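Local coordinates for protein 6-phospho-beta-d glycosidase (Streptococcus pyogenes, PDB 5FOO) that probably hydrolyses the beta-glycosidic bond of 6-phosphorylated beta-glucosides, as a glycoside hydrolase of family 1 that can bind 6-phosphocyclophellitol, at residues L68-Y73 with Y451-V456; G382-D387 with R445-A450. The protein carries 1 engineered substitution. All coordinates share one frame; numbering follows the deposited sequence.

Contact 1: L68-Y73 with Y451-V456; sequences LGHNSY and YWFKKV
The carbonyl oxygen of Leu68 faces the flank of Lys454, whose CA and CB each lie 3.3 Å from Leu68 O, with CG of the same lysine a little farther off. The CA approach is a CA-H...O contact with an angle of 131° at the hydrogen, so the helix meets this carbonyl with carbon-bound hydrogens. Lys454 CG stands anti to its own backbone N (chi1 179°), which lays the first part of the side chain over the Leu68 carbonyl; beyond CG the extended chain carries the ammonium group away from the turn. Gly69, in the C-prime position of the Schellman motif that ends helix 54-67, has no side chain between the two backbones, and its CA comes within 4.7 Å of Lys454 CA.

Next to this backbone meeting, Leu68 sends its CD2 branch obliquely to the Tyr451 ring, 3.8 Å from CE1. A second side-chain contact is made by His70 and Phe453, an offset edge-to-face pair with planes at 86° and centroids 5.5 Å apart. CD2 and CE2 are the nearest atoms of Phe453, and His70 NE2 lies at the phenyl edge, close to its plane, 3.7 Å from Phe453 CD2. Leu434 and Leu65 also touch the histidine.

Past His70 the chain turns inward to the barrel. Asn71 bonds through its side chain to Phe8 O and Trp10 N, and Ser72 OG gives a 2.9 Å hydrogen bond to Asn71 OD1. The contact therefore joins the C-terminal end of helix 54-67, which follows strand 9-13 of the eight-stranded (beta/alpha)8 barrel, to helix 448-459, the last helix of the chain, just where the chain enters strand 72-76 between strands 9-13 and 112-116.

Contact 2: G382-D387 with R445-A450; sequences GQIQDD and RPKASA
Ile384 O receives Ala448 N in an almost straight hydrogen bond, 3.0 Å long, while the two segments run roughly the same way, 30° apart. This is the periphery of the (beta/alpha)8 barrel at the C-terminal end of its strands, where the beta-alpha loop between strand 362-367 and helix 387-405 packs on the 435-437/444-446 hairpin and the start of helix 448-459.

Asp386, at the centre of an inverse gamma turn, points its side chain at the start of that helix. Its CG sits between its own backbone N and carbonyl carbon (chi1 55°), and the carboxylate then takes Ser449 by two bonds. OD1 accepts Ser449 N at 2.8 Å, with a bent angle of 134°, and OD2 accepts Ser449 OG at 2.6 Å. Both are met on the syn side, somewhat out of the carboxylate plane. A salt bridge from OD2 to Arg389 gives the acid a further partner, and the positive end of the helix probably adds to its stabilisation.

Ile384 and Lys447 lie side by side, pointing the same way, with Ile384 CB 4.0 Å from Lys447 CG. The lysine stem passes Asp386 OD2, but its ammonium group goes on to Glu374, Asp420 and Gly433 O. A water between the two segments accepts from Ile384 N at 2.9 Å and lies 3.3 Å from Pro446 O, to which it may donate.

At the far end the extended Arg445 side chain lays its guanidinium against the Gly382-Gln383 peptide, while NH1 bonds to Thr381 O. Gln383 N stands 3.4 Å above the centre of the guanidinium plane, and Gly382 C lies over the same face, nearer the rim toward NH1.

Both contacts use helix 448-459, contact 2 at its first turn and contact 1 farther along, and neither lies deep in the molecule. Contact 2 is the outer of the two; contact 1 leads inward to the barrel strands. Their chemistry differs accordingly. The loop 382-387 is fastened to the helix start by backbone and carboxylate bonds, with a water probably linking it to the strand end just before, whereas the turn at 68-70 meets the helix flank through aromatic and aliphatic groups and a carbonyl touching carbon. Tyr451 bridges them: its ring packs on the Gln383 side chain, its OH lies 3.6 Å from Pro446 CB, and CE1 of the same ring meets Leu68. Leu68 also touches Ala450 of the 445-450 segment.

Contact 1: L68-Y73 with Y451-V456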
loop_
_atom_site.group_PDB
_atom_site.type_symbol
_atom_site.label_atom_id
_atom_site.label_comp_id
_atom_site.label_asym_id
_atom_site.label_seq_id
_atom_site.Cartn_x
_atom_site.Cartn_y
_atom_site.Cartn_z
ATOM N N LEU A 68 6.884 20.120 -10.025
ATOM C CA LEU A 68 7.103 18.964 -10.895
ATOM C C LEU A 68 5.822 18.324 -11.446
ATOM O O LEU A 68 5.839 17.150 -11.860
ATOM C CB LEU A 68 7.958 17.941 -10.177
ATOM C CG LEU A 68 9.363 18.416 -9.750
ATOM C CD1 LEU A 68 9.942 17.536 -8.677
ATOM C CD2 LEU A 68 10.332 18.475 -10.938
ATOM N N GLY A 69 4.723 19.099 -11.449
ATOM C CA GLY A 69 3.479 18.757 -12.148
ATOM C C GLY A 69 2.504 17.841 -11.400
ATOM O O GLY A 69 1.513 17.400 -11.975
ATOM N N HIS A 70 2.802 17.498 -10.157
ATOM C CA HIS A 70 1.930 16.568 -9.405
ATOM C C HIS A 70 0.616 17.284 -9.076
ATOM O O HIS A 70 0.652 18.416 -8.623
ATOM C CB HIS A 70 2.631 16.084 -8.131
ATOM C CG HIS A 70 3.849 15.242 -8.403
ATOM N ND1 HIS A 70 4.358 14.350 -7.482
ATOM C CD2 HIS A 70 4.626 15.108 -9.516
ATOM C CE1 HIS A 70 5.411 13.733 -7.994
ATOM N NE2 HIS A 70 5.608 14.189 -9.221
ATOM N N ASN A 71 -0.520 16.652 -9.321
ATOM C CA ASN A 71 -1.821 17.208 -8.856
ATOM C C ASN A 71 -2.468 16.504 -7.662
ATOM O O ASN A 71 -3.549 16.913 -7.192
ATOM C CB ASN A 71 -2.801 17.245 -10.025
ATOM C CG ASN A 71 -3.152 15.859 -10.514
ATOM O OD1 ASN A 71 -3.159 14.879 -9.736
ATOM N ND2 ASN A 71 -3.516 15.765 -11.789
ATOM N N SER A 72 -1.777 15.494 -7.126
ATOM C CA SER A 72 -2.264 14.666 -6.064
ATOM C C SER A 72 -1.042 14.050 -5.317
ATOM O O SER A 72 0.057 14.037 -5.859
ATOM C CB SER A 72 -3.184 13.607 -6.616
ATOM O OG SER A 72 -2.588 12.918 -7.684
ATOM N N TYR A 73 -1.232 13.689 -4.044
ATOM C CA TYR A 73 -0.165 13.158 -3.165
ATOM C C TYR A 73 -0.839 12.230 -2.156
ATOM O O TYR A 73 -1.712 12.679 -1.426
ATOM C CB TYR A 73 0.531 14.289 -2.416
ATOM C CG TYR A 73 1.655 13.955 -1.434
ATOM C CD1 TYR A 73 2.949 13.671 -1.866
ATOM C CD2 TYR A 73 1.432 13.946 -0.055
ATOM C CE1 TYR A 73 4.007 13.440 -0.935
ATOM C CE2 TYR A 73 2.450 13.699 0.854
ATOM C CZ TYR A 73 3.747 13.438 0.417
ATOM O OH TYR A 73 4.752 13.200 1.369
ATOM N N TYR A 451 11.579 15.178 -14.174
ATOM C CA TYR A 451 11.296 16.072 -15.307
ATOM C C TYR A 451 10.539 15.337 -16.383
ATOM O O TYR A 451 9.674 15.924 -17.043
ATOM C CB TYR A 451 12.566 16.777 -15.852
ATOM C CG TYR A 451 13.155 17.650 -14.782
ATOM C CD1 TYR A 451 12.499 18.830 -14.359
ATOM C CD2 TYR A 451 14.328 17.294 -14.152
ATOM C CE1 TYR A 451 13.017 19.611 -13.339
ATOM C CE2 TYR A 451 14.842 18.040 -13.124
ATOM C CZ TYR A 451 14.185 19.183 -12.729
ATOM O OH TYR A 451 14.732 19.888 -11.730
ATOM N N TRP A 452 10.778 14.051 -16.546
ATOM C CA TRP A 452 9.991 13.305 -17.500
ATOM C C TRP A 452 8.528 13.196 -17.037
ATOM O O TRP A 452 7.582 13.376 -17.861
ATOM C CB TRP A 452 10.568 11.944 -17.792
ATOM C CG TRP A 452 9.667 11.051 -18.601
ATOM C CD1 TRP A 452 9.589 10.935 -19.975
ATOM C CD2 TRP A 452 8.749 10.107 -18.066
ATOM N NE1 TRP A 452 8.623 10.008 -20.306
ATOM C CE2 TRP A 452 8.101 9.490 -19.149
ATOM C CE3 TRP A 452 8.379 9.751 -16.749
ATOM C CZ2 TRP A 452 7.121 8.521 -18.965
ATOM C CZ3 TRP A 452 7.406 8.794 -16.568
ATOM C CH2 TRP A 452 6.800 8.171 -17.672
ATOM N N PHE A 453 8.325 12.914 -15.748
ATOM C CA PHE A 453 6.979 12.660 -15.262
ATOM C C PHE A 453 6.232 13.994 -15.218
ATOM O O PHE A 453 5.051 14.021 -15.409
ATOM C CB PHE A 453 7.012 12.015 -13.866
ATOM C CG PHE A 453 5.660 11.596 -13.358
ATOM C CD1 PHE A 453 4.954 10.625 -14.017
ATOM C CD2 PHE A 453 5.140 12.129 -12.198
ATOM C CE1 PHE A 453 3.705 10.212 -13.559
ATOM C CE2 PHE A 453 3.930 11.673 -11.676
ATOM C CZ PHE A 453 3.195 10.765 -12.403
ATOM N N LYS A 454 6.946 15.088 -14.958
ATOM C CA LYS A 454 6.385 16.441 -15.002
ATOM C C LYS A 454 5.687 16.736 -16.319
ATOM O O LYS A 454 4.576 17.267 -16.336
ATOM C CB LYS A 454 7.451 17.496 -14.722
ATOM C CG LYS A 454 6.952 18.947 -14.771
ATOM C CD LYS A 454 8.089 19.961 -14.918
ATOM C CE LYS A 454 7.510 21.368 -15.070
ATOM N NZ LYS A 454 8.557 22.363 -14.727
ATOM N N LYS A 455 6.368 16.393 -17.411
ATOM C CA LYS A 455 5.844 16.503 -18.735
ATOM C C LYS A 455 4.578 15.692 -18.949
ATOM O O LYS A 455 3.597 16.187 -19.497
ATOM C CB LYS A 455 6.908 16.078 -19.763
ATOM C CG LYS A 455 6.535 16.492 -21.178
ATOM C CD LYS A 455 7.639 16.167 -22.154
ATOM C CE LYS A 455 7.214 16.559 -23.565
ATOM N NZ LYS A 455 8.379 16.559 -24.505
ATOM N N VAL A 456 4.637 14.414 -18.607
ATOM C CA VAL A 456 3.497 13.538 -18.677
ATOM C C VAL A 456 2.265 14.067 -17.878
ATOM O O VAL A 456 1.170 14.063 -18.383
ATOM C CB VAL A 456 3.840 12.120 -18.165
ATOM C CG1 VAL A 456 2.611 11.264 -18.110
ATOM C CG2 VAL A 456 4.906 11.456 -19.046
#

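Contact 2: G382-D387 with R445-A450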
loop_
_atom_site.group_PDB
_atom_site.type_symbol
_atom_site.label_atom_id
_atom_site.label_comp_id
_atom_site.label_asym_id
_atom_site.label_seq_id
_atom_site.Cartn_x
_atom_site.Cartn_y
_atom_site.Cartn_z
ATOM N N GLY A 382 25.558 16.471 -11.910
ATOM C CA GLY A 382 25.179 15.900 -10.612
ATOM C C GLY A 382 23.780 15.280 -10.489
ATOM O O GLY A 382 23.484 14.609 -9.523
ATOM N N GLN A 383 22.928 15.491 -11.481
ATOM C CA GLN A 383 21.606 14.898 -11.541
ATOM C C GLN A 383 21.710 13.441 -11.874
ATOM O O GLN A 383 22.354 13.113 -12.846
ATOM C CB GLN A 383 20.805 15.556 -12.644
ATOM C CG GLN A 383 19.426 14.954 -12.878
ATOM C CD GLN A 383 18.585 15.762 -13.852
ATOM O OE1 GLN A 383 18.313 15.337 -14.978
ATOM N NE2 GLN A 383 18.153 16.920 -13.407
ATOM N N ILE A 384 21.019 12.596 -11.111
ATOM C CA ILE A 384 20.860 11.201 -11.435
ATOM C C ILE A 384 20.100 11.004 -12.745
ATOM O O ILE A 384 18.994 11.442 -12.858
ATOM C CB ILE A 384 20.171 10.433 -10.286
ATOM C CG1 ILE A 384 21.039 10.478 -9.016
ATOM C CG2 ILE A 384 19.957 8.981 -10.684
ATOM C CD1 ILE A 384 20.385 9.901 -7.767
ATOM N N GLN A 385 20.716 10.331 -13.722
ATOM C CA GLN A 385 20.089 10.012 -15.011
ATOM C C GLN A 385 19.479 8.680 -14.956
ATOM O O GLN A 385 20.034 7.719 -15.463
ATOM C CB GLN A 385 21.120 10.016 -16.139
ATOM C CG GLN A 385 21.832 11.342 -16.237
ATOM C CD GLN A 385 20.868 12.529 -16.335
ATOM O OE1 GLN A 385 20.775 13.345 -15.420
ATOM N NE2 GLN A 385 20.152 12.619 -17.435
ATOM N N ASP A 386 18.287 8.621 -14.378
ATOM C CA ASP A 386 17.600 7.345 -14.153
ATOM C C ASP A 386 16.731 6.972 -15.308
ATOM O O ASP A 386 15.493 6.858 -15.150
ATOM C CB ASP A 386 16.798 7.366 -12.832
ATOM C CG ASP A 386 15.794 8.534 -12.727
ATOM O OD1 ASP A 386 15.906 9.569 -13.435
ATOM O OD2 ASP A 386 14.912 8.445 -11.863
ATOM N N ASP A 387 17.331 6.763 -16.484
ATOM C CA ASP A 387 16.520 6.365 -17.653
ATOM C C ASP A 387 15.894 4.984 -17.523
ATOM O O ASP A 387 14.842 4.753 -18.117
ATOM C CB ASP A 387 17.147 6.629 -19.034
ATOM C CG ASP A 387 18.574 6.283 -19.110
ATOM O OD1 ASP A 387 18.960 5.176 -18.657
ATOM O OD2 ASP A 387 19.319 7.147 -19.637
ATOM N N ARG A 445 17.180 16.355 -4.498
ATOM C CA ARG A 445 17.578 16.720 -5.819
ATOM C C ARG A 445 16.821 15.909 -6.842
ATOM O O ARG A 445 16.987 14.684 -6.911
ATOM C CB ARG A 445 19.084 16.474 -5.993
ATOM C CG ARG A 445 19.477 16.797 -7.416
ATOM C CD ARG A 445 20.926 17.200 -7.586
ATOM N NE ARG A 445 21.008 17.874 -8.888
ATOM C CZ ARG A 445 22.120 18.277 -9.501
ATOM N NH1 ARG A 445 23.323 18.087 -8.947
ATOM N NH2 ARG A 445 22.012 18.863 -10.702
ATOM N N PRO A 446 15.996 16.577 -7.663
ATOM C CA PRO A 446 15.221 15.867 -8.713
ATOM C C PRO A 446 16.094 15.026 -9.601
ATOM O O PRO A 446 17.180 15.473 -9.978
ATOM C CB PRO A 446 14.636 17.008 -9.539
ATOM C CG PRO A 446 14.437 18.112 -8.518
ATOM C CD PRO A 446 15.586 18.000 -7.535
ATOM N N LYS A 447 15.604 13.849 -9.974
ATOM C CA LYS A 447 16.294 12.991 -10.931
ATOM C C LYS A 447 15.696 13.275 -12.296
ATOM O O LYS A 447 14.638 13.955 -12.420
ATOM C CB LYS A 447 16.152 11.496 -10.579
ATOM C CG LYS A 447 16.366 11.165 -9.129
ATOM C CD LYS A 447 16.311 9.650 -8.873
ATOM C CE LYS A 447 16.302 9.342 -7.379
ATOM N NZ LYS A 447 15.788 7.997 -7.022
ATOM N N ALA A 448 16.357 12.776 -13.338
ATOM C CA ALA A 448 15.781 12.904 -14.668
ATOM C C ALA A 448 14.324 12.439 -14.758
ATOM O O ALA A 448 13.571 12.976 -15.568
ATOM C CB ALA A 448 16.587 12.147 -15.688
ATOM N N SER A 449 13.939 11.424 -13.995
ATOM C CA SER A 449 12.581 10.905 -14.125
ATOM C C SER A 449 11.573 11.912 -13.589
ATOM O O SER A 449 10.456 11.920 -14.048
ATOM C CB SER A 449 12.389 9.564 -13.438
ATOM O OG SER A 449 12.706 9.733 -12.110
ATOM N N ALA A 450 11.974 12.782 -12.675
ATOM C CA ALA A 450 11.065 13.822 -12.183
ATOM C C ALA A 450 10.634 14.788 -13.294
ATOM O O ALA A 450 9.463 15.203 -13.302
ATOM C CB ALA A 450 11.704 14.605 -11.051
HETATM O O HOH W 1 19.584 13.557 -8.803
#